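Local coordinates for protein putative surface-anchored fimbrial subunit (Corynebacterium diphtheriae, PDB 3HTL) that probably forms the shaft of a cell-surface pilus as its major subunit, and binds calcium, at residues E3-A8 / V119-T124. Sequence-based numbering, arbitrary orientation.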
loop_
_atom_site.group_PDB
_atom_site.type_symbol
_atom_site.label_atom_id
_atom_site.label_comp_id
_atom_site.label_asym_id
_atom_site.label_seq_id
_atom_site.Cartn_x
_atom_site.Cartn_y
_atom_site.Cartn_z
ATOM N N GLU A 3 -29.421 34.229 -20.305
ATOM C CA GLU A 3 -29.457 32.777 -20.666
ATOM C C GLU A 3 -28.442 32.013 -19.808
ATOM O O GLU A 3 -27.274 32.404 -19.706
ATOM C CB GLU A 3 -29.151 32.580 -22.157
ATOM C CG GLU A 3 -30.344 32.787 -23.098
ATOM C CD GLU A 3 -31.173 31.523 -23.329
ATOM O OE1 GLU A 3 -30.948 30.502 -22.639
ATOM O OE2 GLU A 3 -32.065 31.558 -24.209
ATOM N N ARG A 4 -28.891 30.923 -19.196
ATOM C CA ARG A 4 -28.021 30.120 -18.338
ATOM C C ARG A 4 -27.190 29.180 -19.208
ATOM O O ARG A 4 -27.644 28.726 -20.253
ATOM C CB ARG A 4 -28.849 29.328 -17.314
ATOM C CG ARG A 4 -29.846 30.198 -16.506
ATOM C CD ARG A 4 -29.173 31.405 -15.802
ATOM N NE ARG A 4 -28.293 30.998 -14.706
ATOM C CZ ARG A 4 -27.544 31.830 -13.973
ATOM N NH1 ARG A 4 -27.541 33.136 -14.216
ATOM N NH2 ARG A 4 -26.788 31.354 -12.989
ATOM N N THR A 5 -25.962 28.911 -18.782
ATOM C CA THR A 5 -25.075 28.040 -19.529
ATOM C C THR A 5 -24.759 26.806 -18.676
ATOM O O THR A 5 -25.121 26.733 -17.502
ATOM C CB THR A 5 -23.795 28.782 -19.937
ATOM O OG1 THR A 5 -23.071 29.191 -18.760
ATOM C CG2 THR A 5 -24.130 30.029 -20.793
ATOM N N SER A 6 -24.124 25.820 -19.295
ATOM C CA SER A 6 -23.621 24.656 -18.552
ATOM C C SER A 6 -22.306 24.186 -19.152
ATOM O O SER A 6 -22.055 24.389 -20.329
ATOM C CB SER A 6 -24.675 23.550 -18.481
ATOM O OG SER A 6 -24.873 22.872 -19.716
ATOM N N ILE A 7 -21.437 23.607 -18.314
ATOM C CA ILE A 7 -20.187 23.005 -18.776
ATOM C C ILE A 7 -20.211 21.540 -18.329
ATOM O O ILE A 7 -20.271 21.266 -17.138
ATOM C CB ILE A 7 -18.954 23.741 -18.224
ATOM C CG1 ILE A 7 -18.791 25.117 -18.906
ATOM C CG2 ILE A 7 -17.670 22.920 -18.426
ATOM C CD1 ILE A 7 -17.860 26.051 -18.136
ATOM N N ALA A 8 -20.254 20.624 -19.294
ATOM C CA ALA A 8 -20.144 19.176 -19.032
ATOM C C ALA A 8 -18.717 18.705 -19.271
ATOM O O ALA A 8 -18.194 18.798 -20.406
ATOM C CB ALA A 8 -21.134 18.406 -19.923
ATOM N N VAL A 119 -12.393 27.434 -20.412
ATOM C CA VAL A 119 -13.612 27.171 -21.146
ATOM C C VAL A 119 -14.520 28.402 -21.128
ATOM O O VAL A 119 -14.954 28.844 -20.066
ATOM C CB VAL A 119 -14.424 26.003 -20.508
ATOM C CG1 VAL A 119 -15.511 25.600 -21.412
ATOM C CG2 VAL A 119 -13.523 24.826 -20.218
ATOM N N ALA A 120 -14.878 28.897 -22.305
ATOM C CA ALA A 120 -15.899 29.954 -22.392
ATOM C C ALA A 120 -17.311 29.383 -22.403
ATOM O O ALA A 120 -17.573 28.353 -23.022
ATOM C CB ALA A 120 -15.667 30.805 -23.650
ATOM N N ALA A 121 -18.238 30.067 -21.733
ATOM C CA ALA A 121 -19.647 29.720 -21.822
ATOM C C ALA A 121 -20.468 31.014 -21.890
ATOM O O ALA A 121 -20.239 31.923 -21.104
ATOM C CB ALA A 121 -20.068 28.871 -20.644
ATOM N N PRO A 122 -21.398 31.115 -22.850
ATOM C CA PRO A 122 -21.668 30.155 -23.919
ATOM C C PRO A 122 -20.626 30.233 -25.013
ATOM O O PRO A 122 -19.668 31.012 -24.923
ATOM C CB PRO A 122 -23.027 30.607 -24.455
ATOM C CG PRO A 122 -23.033 32.071 -24.237
ATOM C CD PRO A 122 -22.292 32.289 -22.939
ATOM N N GLN A 123 -20.800 29.390 -26.023
ATOM C CA GLN A 123 -19.923 29.387 -27.184
ATOM C C GLN A 123 -20.796 29.469 -28.415
ATOM O O GLN A 123 -21.985 29.256 -28.339
ATOM C CB GLN A 123 -19.080 28.095 -27.203
ATOM C CG GLN A 123 -18.004 28.104 -26.135
ATOM C CD GLN A 123 -17.188 26.817 -26.082
ATOM O OE1 GLN A 123 -17.200 26.013 -27.021
ATOM N NE2 GLN A 123 -16.471 26.632 -24.990
ATOM N N THR A 124 -20.209 29.762 -29.559
ATOM C CA THR A 124 -20.953 29.653 -30.802
ATOM C C THR A 124 -20.953 28.178 -31.217
ATOM O O THR A 124 -19.936 27.518 -31.089
ATOM C CB THR A 124 -20.315 30.534 -31.912
ATOM O OG1 THR A 124 -20.193 31.892 -31.458
ATOM C CG2 THR A 124 -21.129 30.459 -33.184
#
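I7 and V119 meet through apolar atoms alone. CD1 of I7 lies 4.1 Å from CG1 of V119, and the two side chains run past each other in opposite directions. With CG1 of V119 anti to its backbone N (chi1 -169°), that methyl reaches both CG1 and CD1 of I7. A121 adds its methyl, with CB 4.3 Å from CG1 of I7. Y99 and L94 also pack on I7, and V101 on V119.

No hydrogen bond joins the two segments. Strands 5-8 and 119-121 run roughly antiparallel, at 151°, with axes 7.9 Å apart. Both pair with strand 131-143 in the N-terminal pilin domain, whose family belongs to the transthyretin clan. T5 and I7 point toward 119-121, and V119 and A121 point back at them; all four are buried.

T5 makes van der Waals contacts with A121 and P122. Its OG1 sits 3.6 Å from CB of A121 and donates a weak hydrogen bond to O of L94. Its CG2 sits over the face of the P122 ring, 3.6 Å from both N and CD.

A cis peptide precedes P122. Beyond it, NE2 of Q123 donates to A120 O at 2.8 Å, on a lone pair in the carbonyl plane.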